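Local structure of periplasmic binding protein (Agrobacterium tumefaciens str. B6, 5L9G) at residues A26-G31 and G227-G232; G31-Q36 and Y52-F57; N120-I125 and A317-V322. The protein binds the opine mannopine in the periplasm, probably delivering it to an ABC transporter for uptake. All blocks are in the same frame, centred on the assembly; numbering follows the deposited sequence.

Contact 1. Residues A26-G31 and G227-G232. With MO0 (mannopine), chain C.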
loop_
_atom_site.group_PDB
_atom_site.type_symbol
_atom_site.label_atom_id
_atom_site.label_comp_id
_atom_site.label_asym_id
_atom_site.label_seq_id
_atom_site.Cartn_x
_atom_site.Cartn_y
_atom_site.Cartn_z
ATOM N N ALA A 26 14.883 -2.277 0.774
ATOM C CA ALA A 26 14.186 -1.785 -0.390
ATOM C C ALA A 26 12.709 -1.505 -0.152
ATOM O O ALA A 26 12.010 -2.318 0.450
ATOM C CB ALA A 26 14.359 -2.743 -1.565
ATOM N N SER A 27 12.235 -0.358 -0.641
ATOM C CA SER A 27 10.805 -0.042 -0.591
ATOM C C SER A 27 10.413 0.431 -2.008
ATOM O O SER A 27 11.102 0.066 -2.970
ATOM C CB SER A 27 10.462 0.929 0.541
ATOM O OG SER A 27 9.075 1.218 0.642
ATOM N N SER A 28 9.355 1.224 -2.158
ATOM C CA SER A 28 8.849 1.589 -3.476
ATOM C C SER A 28 9.176 3.015 -3.964
ATOM O O SER A 28 8.552 3.481 -4.924
ATOM C CB SER A 28 7.341 1.340 -3.536
ATOM O OG SER A 28 6.652 2.316 -2.772
ATOM N N GLY A 29 10.152 3.660 -3.331
ATOM C CA GLY A 29 10.652 4.978 -3.728
ATOM C C GLY A 29 9.767 6.144 -3.347
ATOM O O GLY A 29 8.792 5.996 -2.590
ATOM N N GLY A 30 10.142 7.319 -3.849
ATOM C CA GLY A 30 9.388 8.544 -3.620
ATOM C C GLY A 30 9.263 8.938 -2.160
ATOM O O GLY A 30 10.099 8.529 -1.326
ATOM N N GLY A 31 8.207 9.719 -1.871
ATOM C CA GLY A 31 7.926 10.275 -0.544
ATOM C C GLY A 31 7.836 9.234 0.565
ATOM O O GLY A 31 8.265 9.484 1.704
ATOM N N GLY A 227 -3.094 7.284 -0.189
ATOM C CA GLY A 227 -3.362 8.550 0.498
ATOM C C GLY A 227 -2.164 9.459 0.706
ATOM O O GLY A 227 -2.272 10.680 0.565
ATOM N N GLY A 228 -1.030 8.863 1.091
ATOM C CA GLY A 228 0.195 9.641 1.326
ATOM C C GLY A 228 0.711 10.292 0.055
ATOM O O GLY A 228 1.104 11.464 0.065
ATOM N N ARG A 229 0.644 9.558 -1.058
ATOM C CA ARG A 229 1.058 10.076 -2.374
ATOM C C ARG A 229 0.149 11.234 -2.782
ATOM O O ARG A 229 0.632 12.268 -3.263
ATOM C CB ARG A 229 1.018 8.963 -3.439
ATOM C CG ARG A 229 1.795 7.684 -3.063
ATOM C CD ARG A 229 3.300 7.911 -2.794
ATOM N NE ARG A 229 3.973 6.626 -2.567
ATOM C CZ ARG A 229 5.237 6.368 -2.897
ATOM N NH1 ARG A 229 5.997 7.316 -3.450
ATOM N NH2 ARG A 229 5.749 5.159 -2.691
ATOM N N VAL A 230 -1.168 11.072 -2.536
ATOM C CA VAL A 230 -2.158 12.114 -2.895
ATOM C C VAL A 230 -1.928 13.371 -2.060
ATOM O O VAL A 230 -1.863 14.461 -2.623
ATOM C CB VAL A 230 -3.614 11.607 -2.771
ATOM C CG1 VAL A 230 -4.617 12.739 -3.054
ATOM C CG2 VAL A 230 -3.867 10.435 -3.717
ATOM N N GLN A 231 -1.862 13.224 -0.728
ATOM C CA GLN A 231 -1.662 14.375 0.152
ATOM C C GLN A 231 -0.347 15.119 -0.182
ATOM O O GLN A 231 -0.330 16.354 -0.204
ATOM C CB GLN A 231 -1.751 13.970 1.643
ATOM C CG GLN A 231 -1.684 15.213 2.576
ATOM C CD GLN A 231 -2.805 16.226 2.345
ATOM O OE1 GLN A 231 -2.589 17.406 2.052
ATOM N NE2 GLN A 231 -4.034 15.788 2.429
ATOM N N GLY A 232 0.710 14.359 -0.472
ATOM C CA GLY A 232 2.009 14.911 -0.868
ATOM C C GLY A 232 1.909 15.740 -2.150
ATOM O O GLY A 232 2.475 16.833 -2.222
HETATM O OAB MO0 C . 4.310 -5.767 -1.720
HETATM C CAF MO0 C . 4.981 -5.107 -2.758
HETATM C CAG MO0 C . 4.369 -3.762 -3.107
HETATM O OAC MO0 C . 3.376 -3.928 -4.058
HETATM C CAH MO0 C . 3.946 -2.938 -1.916
HETATM O OAM MO0 C . 4.984 -2.756 -1.027
HETATM C CAI MO0 C . 3.274 -1.604 -2.246
HETATM O OAD MO0 C . 4.145 -0.762 -2.939
HETATM C CAJ MO0 C . 2.672 -0.953 -1.034
HETATM O OAE MO0 C . 1.726 -1.815 -0.469
HETATM C CAK MO0 C . 2.083 0.444 -1.284
HETATM N N MO0 C . 2.618 1.373 -0.280
HETATM C CA MO0 C . 1.932 2.688 -0.292
HETATM C C MO0 C . 2.795 3.717 -0.982
HETATM O O MO0 C . 3.841 3.353 -1.559
HETATM C CB MO0 C . 1.522 3.158 1.084
HETATM C CG MO0 C . 2.684 3.698 1.891
HETATM C CD MO0 C . 2.436 3.695 3.358
HETATM O OE1 MO0 C . 2.058 4.903 3.959
HETATM N NE2 MO0 C . 2.558 2.689 4.076
HETATM O OXT MO0 C . 2.445 4.938 -1.047
#
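Arg229 reaches across the mannopine site to a run of three glycines, and at Gly30 its NH1 comes to 3.6 Å from a CA that carries no side chain. The guanidinium group presents edges to its main partners. Along one edge NE and NH2 grip the two carboxylate oxygens of mannopine: NE gives a bond of 2.7 Å to MO0 OXT, and NH2 one of 2.9 Å to MO0 O. Both are nearly straight, at 165° and 168°, and the carboxylate carbon lies in the guanidinium plane, so the pair fixes the rotation of both groups. Another edge meets the backbone at Gly29, whose O takes a bond of 3.2 Å from Arg229 NH2 and a weak one from NH1; NH2 sits well above the carbonyl plane. The tip is thus clasped by protein and ligand together. A bend at chi2 (-59°) followed by an extended chi3 carries the head away from its helix towards the glycines. Ser28 OG lies straight ahead of Arg229 NH2, between its two acceptors, in the guanidinium plane and 3.0 Å away, at an angle too poor for a hydrogen bond. The charge of the arginine probably helps to select the opine's carboxylate. The residues of the 26-31 segment run from strand 23-27, which lies between strands 52-56 and 76-80, into helix 30-48. Arg229 projects from helix 227-235, which follows strand 222-226 and packs through Val230 against Leu124 and Ala126 of strand 115-128.

Contact 2. Residues G31-Q36 and Y52-F57. With MO0 (mannopine), chain C; EDO (1,2-ethanediol), chain E.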
loop_
_atom_site.group_PDB
_atom_site.type_symbol
_atom_site.label_atom_id
_atom_site.label_comp_id
_atom_site.label_asym_id
_atom_site.label_seq_id
_atom_site.Cartn_x
_atom_site.Cartn_y
_atom_site.Cartn_z
ATOM N N GLY A 31 8.207 9.719 -1.871
ATOM C CA GLY A 31 7.926 10.275 -0.544
ATOM C C GLY A 31 7.836 9.234 0.565
ATOM O O GLY A 31 8.265 9.484 1.704
ATOM N N TRP A 32 7.268 8.071 0.241
ATOM C CA TRP A 32 7.117 6.971 1.194
ATOM C C TRP A 32 8.476 6.401 1.605
ATOM O O TRP A 32 8.712 6.214 2.803
ATOM C CB TRP A 32 6.170 5.897 0.634
ATOM C CG TRP A 32 6.135 4.578 1.374
ATOM C CD1 TRP A 32 6.233 3.338 0.815
ATOM C CD2 TRP A 32 5.949 4.365 2.794
ATOM N NE1 TRP A 32 6.102 2.367 1.784
ATOM C CE2 TRP A 32 5.920 2.967 3.007
ATOM C CE3 TRP A 32 5.802 5.222 3.905
ATOM C CZ2 TRP A 32 5.794 2.395 4.295
ATOM C CZ3 TRP A 32 5.693 4.659 5.181
ATOM C CH2 TRP A 32 5.665 3.264 5.366
ATOM N N GLN A 33 9.385 6.156 0.621
ATOM C CA GLN A 33 10.731 5.636 0.921
ATOM C C GLN A 33 11.527 6.665 1.703
ATOM O O GLN A 33 12.242 6.298 2.643
ATOM C CB GLN A 33 11.473 5.204 -0.339
ATOM C CG GLN A 33 12.840 4.553 -0.023
ATOM C CD GLN A 33 13.159 3.390 -0.910
ATOM O OE1 GLN A 33 12.262 2.770 -1.499
ATOM N NE2 GLN A 33 14.447 3.060 -1.015
ATOM N N GLU A 34 11.379 7.953 1.338
ATOM C CA GLU A 34 12.041 9.055 2.027
ATOM C C GLU A 34 11.596 9.144 3.491
ATOM O O GLU A 34 12.439 9.326 4.374
ATOM C CB GLU A 34 11.846 10.384 1.271
ATOM C CG GLU A 34 12.621 10.389 -0.040
ATOM C CD GLU A 34 12.323 11.503 -1.030
ATOM O OE1 GLU A 34 11.685 12.506 -0.636
ATOM O OE2 GLU A 34 12.758 11.386 -2.199
ATOM N N ALA A 35 10.301 8.960 3.754
ATOM C CA ALA A 35 9.759 8.973 5.115
ATOM C C ALA A 35 10.346 7.821 5.947
ATOM O O ALA A 35 10.761 8.037 7.083
ATOM C CB ALA A 35 8.250 8.876 5.082
ATOM N N GLN A 36 10.401 6.606 5.373
ATOM C CA GLN A 36 10.967 5.444 6.062
ATOM C C GLN A 36 12.454 5.669 6.336
ATOM O O GLN A 36 12.915 5.424 7.442
ATOM C CB GLN A 36 10.778 4.171 5.232
ATOM C CG GLN A 36 9.342 3.726 5.118
ATOM C CD GLN A 36 9.239 2.650 4.081
ATOM O OE1 GLN A 36 9.423 1.477 4.368
ATOM N NE2 GLN A 36 8.980 3.043 2.844
ATOM N N TYR A 52 23.958 0.820 5.788
ATOM C CA TYR A 52 22.935 0.247 4.925
ATOM C C TYR A 52 22.880 0.949 3.558
ATOM O O TYR A 52 23.270 2.119 3.420
ATOM C CB TYR A 52 21.537 0.229 5.631
ATOM C CG TYR A 52 20.954 1.615 5.801
ATOM C CD1 TYR A 52 21.460 2.489 6.758
ATOM C CD2 TYR A 52 19.974 2.093 4.934
ATOM C CE1 TYR A 52 21.014 3.805 6.846
ATOM C CE2 TYR A 52 19.526 3.417 5.007
ATOM C CZ TYR A 52 20.046 4.263 5.974
ATOM O OH TYR A 52 19.605 5.546 6.120
ATOM N N THR A 53 22.400 0.209 2.555
ATOM C CA THR A 53 22.207 0.655 1.178
ATOM C C THR A 53 20.712 0.541 0.863
ATOM O O THR A 53 20.069 -0.428 1.279
ATOM C CB THR A 53 23.096 -0.189 0.233
ATOM O OG1 THR A 53 24.417 0.353 0.231
ATOM C CG2 THR A 53 22.572 -0.253 -1.214
ATOM N N GLN A 54 20.164 1.527 0.141
ATOM C CA GLN A 54 18.763 1.507 -0.288
ATOM C C GLN A 54 18.631 1.002 -1.730
ATOM O O GLN A 54 19.524 1.210 -2.561
ATOM C CB GLN A 54 18.170 2.924 -0.251
ATOM C CG GLN A 54 17.981 3.535 1.117
ATOM C CD GLN A 54 17.322 4.881 0.968
ATOM O OE1 GLN A 54 16.223 5.014 0.412
ATOM N NE2 GLN A 54 18.006 5.921 1.412
ATOM N N ASP A 55 17.478 0.406 -2.038
ATOM C CA ASP A 55 17.082 0.031 -3.386
ATOM C C ASP A 55 15.567 0.277 -3.490
ATOM O O ASP A 55 14.928 0.590 -2.477
ATOM C CB ASP A 55 17.470 -1.402 -3.754
ATOM C CG ASP A 55 17.598 -1.648 -5.255
ATOM O OD1 ASP A 55 17.332 -0.711 -6.036
ATOM O OD2 ASP A 55 18.000 -2.774 -5.646
ATOM N N THR A 56 15.000 0.207 -4.702
ATOM C CA THR A 56 13.557 0.429 -4.882
ATOM C C THR A 56 13.005 -0.645 -5.799
ATOM O O THR A 56 13.727 -1.150 -6.672
ATOM C CB THR A 56 13.230 1.848 -5.435
ATOM O OG1 THR A 56 13.788 1.951 -6.740
ATOM C CG2 THR A 56 13.753 3.006 -4.542
ATOM N N PHE A 57 11.729 -1.002 -5.593
ATOM C CA PHE A 57 11.019 -1.992 -6.398
ATOM C C PHE A 57 9.518 -1.775 -6.217
ATOM O O PHE A 57 9.087 -1.164 -5.226
ATOM C CB PHE A 57 11.405 -3.436 -6.007
ATOM C CG PHE A 57 10.760 -3.972 -4.747
ATOM C CD1 PHE A 57 11.150 -3.511 -3.494
ATOM C CD2 PHE A 57 9.724 -4.914 -4.818
ATOM C CE1 PHE A 57 10.522 -3.983 -2.335
ATOM C CE2 PHE A 57 9.120 -5.405 -3.660
ATOM C CZ PHE A 57 9.511 -4.924 -2.426
HETATM O OAB MO0 C . 4.310 -5.767 -1.720
HETATM C CAF MO0 C . 4.981 -5.107 -2.758
HETATM C CAG MO0 C . 4.369 -3.762 -3.107
HETATM O OAC MO0 C . 3.376 -3.928 -4.058
HETATM C CAH MO0 C . 3.946 -2.938 -1.916
HETATM O OAM MO0 C . 4.984 -2.756 -1.027
HETATM C CAI MO0 C . 3.274 -1.604 -2.246
HETATM O OAD MO0 C . 4.145 -0.762 -2.939
HETATM C CAJ MO0 C . 2.672 -0.953 -1.034
HETATM O OAE MO0 C . 1.726 -1.815 -0.469
HETATM C CAK MO0 C . 2.083 0.444 -1.284
HETATM N N MO0 C . 2.618 1.373 -0.280
HETATM C CA MO0 C . 1.932 2.688 -0.292
HETATM C C MO0 C . 2.795 3.717 -0.982
HETATM O O MO0 C . 3.841 3.353 -1.559
HETATM C CB MO0 C . 1.522 3.158 1.084
HETATM C CG MO0 C . 2.684 3.698 1.891
HETATM C CD MO0 C . 2.436 3.695 3.358
HETATM O OE1 MO0 C . 2.058 4.903 3.959
HETATM N NE2 MO0 C . 2.558 2.689 4.076
HETATM O OXT MO0 C . 2.445 4.938 -1.047
HETATM C C1 EDO E . 22.343 7.431 7.887
HETATM O O1 EDO E . 21.893 7.087 6.578
HETATM C C2 EDO E . 22.679 6.135 8.671
HETATM O O2 EDO E . 22.307 6.269 10.028
#
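Gln33 is held firmly against strand 52-56 by its carboxamide, whose NE2 gives both hydrogens to it. One goes to the Gln54 side chain, 3.0 Å from NE2 to OE1, in the carbonyl plane and on a lone pair; the other meets Asp55 O at 2.9 Å from above that carbonyl's plane. Both bonds are close to straight, and OE1 of Gln33, bonded to Gly29 N, fixes which way round the amide lies. Its CG stands trans to the backbone N (chi1 -175°), sending the chain towards the strand, and a bend at chi2 (141°) turns NE2 to face it. The outer margin is looser: Gln54 and Thr56 are exposed, and Thr56 offers CG2, 3.4 Å from Gln33 OE1. One residue earlier, the buried Trp32 points to another side of the helix and is sandwiched. Mannopine CG lies 3.4 Å above the centre of one face, which the ligand's terminal amide also covers, while Gln36 NE2 lies over the opposite face, offset toward the rim, and bonds to Trp32 O. Strand 23-27, helix 30-48 and strand 52-56 form a beta-alpha-beta crossover of a solute-binding alpha/beta lobe, whose helix supplies Trp32 to the wall of the mannopine pocket.

Contact 3. Residues N120-I125 and A317-V322. With MO0 (mannopine), chain C.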
loop_
_atom_site.group_PDB
_atom_site.type_symbol
_atom_site.label_atom_id
_atom_site.label_comp_id
_atom_site.label_asym_id
_atom_site.label_seq_id
_atom_site.Cartn_x
_atom_site.Cartn_y
_atom_site.Cartn_z
ATOM N N ASN A 120 -0.168 1.753 8.488
ATOM C CA ASN A 120 -1.472 1.655 7.855
ATOM C C ASN A 120 -1.559 2.829 6.878
ATOM O O ASN A 120 -1.039 3.920 7.149
ATOM C CB ASN A 120 -2.643 1.675 8.835
ATOM C CG ASN A 120 -2.696 0.419 9.659
ATOM O OD1 ASN A 120 -2.809 -0.702 9.147
ATOM N ND2 ASN A 120 -2.532 0.568 10.949
ATOM N N TYR A 121 -2.214 2.593 5.750
ATOM C CA TYR A 121 -2.428 3.566 4.681
ATOM C C TYR A 121 -3.778 3.254 4.017
ATOM O O TYR A 121 -4.410 2.245 4.342
ATOM C CB TYR A 121 -1.282 3.488 3.659
ATOM C CG TYR A 121 -1.196 2.154 2.949
ATOM C CD1 TYR A 121 -0.554 1.064 3.539
ATOM C CD2 TYR A 121 -1.743 1.981 1.679
ATOM C CE1 TYR A 121 -0.485 -0.169 2.897
ATOM C CE2 TYR A 121 -1.669 0.756 1.022
ATOM C CZ TYR A 121 -1.024 -0.308 1.630
ATOM O OH TYR A 121 -0.934 -1.505 0.984
ATOM N N SER A 122 -4.197 4.101 3.081
ATOM C CA SER A 122 -5.462 3.891 2.370
ATOM C C SER A 122 -5.230 3.915 0.871
ATOM O O SER A 122 -4.396 4.693 0.385
ATOM C CB SER A 122 -6.477 4.975 2.732
ATOM O OG SER A 122 -6.833 5.004 4.105
ATOM N N THR A 123 -5.955 3.058 0.149
ATOM C CA THR A 123 -6.023 3.049 -1.314
ATOM C C THR A 123 -7.356 3.757 -1.549
ATOM O O THR A 123 -8.408 3.196 -1.233
ATOM C CB THR A 123 -5.989 1.632 -1.855
ATOM O OG1 THR A 123 -4.745 1.033 -1.484
ATOM C CG2 THR A 123 -6.139 1.599 -3.353
ATOM N N LEU A 124 -7.304 5.017 -1.996
ATOM C CA LEU A 124 -8.486 5.868 -2.040
ATOM C C LEU A 124 -8.697 6.589 -3.369
ATOM O O LEU A 124 -7.820 6.574 -4.224
ATOM C CB LEU A 124 -8.423 6.891 -0.842
ATOM C CG LEU A 124 -7.126 7.734 -0.687
ATOM C CD1 LEU A 124 -6.965 8.763 -1.828
ATOM C CD2 LEU A 124 -7.139 8.498 0.639
ATOM N N ILE A 125 -9.854 7.271 -3.497
ATOM C CA ILE A 125 -10.263 8.038 -4.679
ATOM C C ILE A 125 -9.838 9.488 -4.525
ATOM O O ILE A 125 -10.231 10.131 -3.560
ATOM C CB ILE A 125 -11.822 7.973 -4.840
ATOM C CG1 ILE A 125 -12.301 6.532 -5.029
ATOM C CG2 ILE A 125 -12.349 8.894 -5.990
ATOM C CD1 ILE A 125 -13.797 6.327 -4.601
ATOM N N ALA A 317 -14.275 4.284 9.725
ATOM C CA ALA A 317 -15.729 4.122 9.621
ATOM C C ALA A 317 -16.255 4.048 8.181
ATOM O O ALA A 317 -17.280 3.407 7.955
ATOM C CB ALA A 317 -16.441 5.231 10.377
ATOM N N VAL A 318 -15.545 4.670 7.210
ATOM C CA VAL A 318 -15.991 4.694 5.810
ATOM C C VAL A 318 -15.115 3.832 4.898
ATOM O O VAL A 318 -15.276 3.859 3.671
ATOM C CB VAL A 318 -16.155 6.135 5.264
ATOM C CG1 VAL A 318 -17.263 6.867 6.031
ATOM C CG2 VAL A 318 -14.829 6.914 5.292
ATOM N N GLN A 319 -14.226 3.030 5.516
ATOM C CA GLN A 319 -13.312 2.145 4.810
ATOM C C GLN A 319 -13.636 0.683 5.115
ATOM O O GLN A 319 -14.522 0.368 5.910
ATOM C CB GLN A 319 -11.845 2.443 5.243
ATOM C CG GLN A 319 -11.331 3.801 4.786
ATOM C CD GLN A 319 -9.895 3.983 5.176
ATOM O OE1 GLN A 319 -8.982 3.491 4.499
ATOM N NE2 GLN A 319 -9.669 4.616 6.328
ATOM N N TYR A 320 -12.920 -0.215 4.460
ATOM C CA TYR A 320 -12.982 -1.642 4.756
ATOM C C TYR A 320 -11.502 -2.077 4.742
ATOM O O TYR A 320 -10.708 -1.477 4.013
ATOM C CB TYR A 320 -13.840 -2.415 3.725
ATOM C CG TYR A 320 -13.156 -2.520 2.384
ATOM C CD1 TYR A 320 -13.105 -1.429 1.520
ATOM C CD2 TYR A 320 -12.454 -3.668 2.028
ATOM C CE1 TYR A 320 -12.400 -1.488 0.325
ATOM C CE2 TYR A 320 -11.718 -3.726 0.851
ATOM C CZ TYR A 320 -11.719 -2.643 -0.010
ATOM O OH TYR A 320 -11.001 -2.689 -1.173
ATOM N N SER A 321 -11.136 -3.079 5.553
ATOM C CA SER A 321 -9.745 -3.547 5.613
ATOM C C SER A 321 -9.419 -4.540 4.512
ATOM O O SER A 321 -10.261 -5.378 4.167
ATOM C CB SER A 321 -9.437 -4.171 6.967
ATOM O OG SER A 321 -9.339 -3.191 7.985
ATOM N N VAL A 322 -8.176 -4.484 3.984
ATOM C CA VAL A 322 -7.720 -5.489 3.004
ATOM C C VAL A 322 -7.805 -6.871 3.690
ATOM O O VAL A 322 -7.582 -6.959 4.902
ATOM C CB VAL A 322 -6.284 -5.172 2.465
ATOM C CG1 VAL A 322 -5.232 -5.216 3.575
ATOM C CG2 VAL A 322 -5.883 -6.084 1.302
HETATM O OAB MO0 C . 4.310 -5.767 -1.720
HETATM C CAF MO0 C . 4.981 -5.107 -2.758
HETATM C CAG MO0 C . 4.369 -3.762 -3.107
HETATM O OAC MO0 C . 3.376 -3.928 -4.058
HETATM C CAH MO0 C . 3.946 -2.938 -1.916
HETATM O OAM MO0 C . 4.984 -2.756 -1.027
HETATM C CAI MO0 C . 3.274 -1.604 -2.246
HETATM O OAD MO0 C . 4.145 -0.762 -2.939
HETATM C CAJ MO0 C . 2.672 -0.953 -1.034
HETATM O OAE MO0 C . 1.726 -1.815 -0.469
HETATM C CAK MO0 C . 2.083 0.444 -1.284
HETATM N N MO0 C . 2.618 1.373 -0.280
HETATM C CA MO0 C . 1.932 2.688 -0.292
HETATM C C MO0 C . 2.795 3.717 -0.982
HETATM O O MO0 C . 3.841 3.353 -1.559
HETATM C CB MO0 C . 1.522 3.158 1.084
HETATM C CG MO0 C . 2.684 3.698 1.891
HETATM C CD MO0 C . 2.436 3.695 3.358
HETATM O OE1 MO0 C . 2.058 4.903 3.959
HETATM N NE2 MO0 C . 2.558 2.689 4.076
HETATM O OXT MO0 C . 2.445 4.938 -1.047
#
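The carboxamide of Gln319 takes the hydroxyl of Ser122 from above its carbonyl plane, while on the preceding residue the Tyr121 ring has mannopine over one face. There the ligand's CB lies 3.4 Å above the ring plane, offset towards the rim, and Trp226 meets the tyrosine edge-to-face. In a two-lobed solute-binding fold such as this, strand 115-128 probably belongs to the connection between the lobes: it pairs antiparallel with 222-226, 240-256 and 289-290, and 240-256 in turn pairs with 320-321. Consecutive on an extended strand, Tyr121 and Ser122 face different ways, the first to the ligand, the second to segment 317-322. With CG between the backbone N and carbonyl carbon (chi1 63°), the ring is turned against mannopine, Tyr121 OH lying 3.0 Å from MO0 OAE. On the other side, the Gln319 chain stretches out beyond CG towards the strand and ends in a well-satisfied amide, because NE2 donates to Ala310 O and Asn315 O. Both touching residues are buried, and one bond carries the contact between the two segments. In it Ser122 OG is the donor, 2.7 Å from Gln319 OE1, arriving at a C=O...donor angle of 117° and 36° out of the carbonyl plane.

All three contacts touch mannopine, from different parts of the fold. Contacts 1 and 2 are close neighbours, their centres about 10 Å apart; they share Gly31 and helix 30-48, and Ser27 OG of contact 1 stands 2.9 Å from Gln36 NE2 of contact 2. Contact 1 also joins contact 3, about 16 Å away between centres, where Gly227 N lies 3.0 Å from Ser122 O. Contacts 2 and 3, with centres about 23 Å apart on opposite sides of the chain's centre, do not touch. The ligand nevertheless bridges them: its glutamine-like end lies between Trp32 and Tyr121, while Arg229 holds its carboxylate.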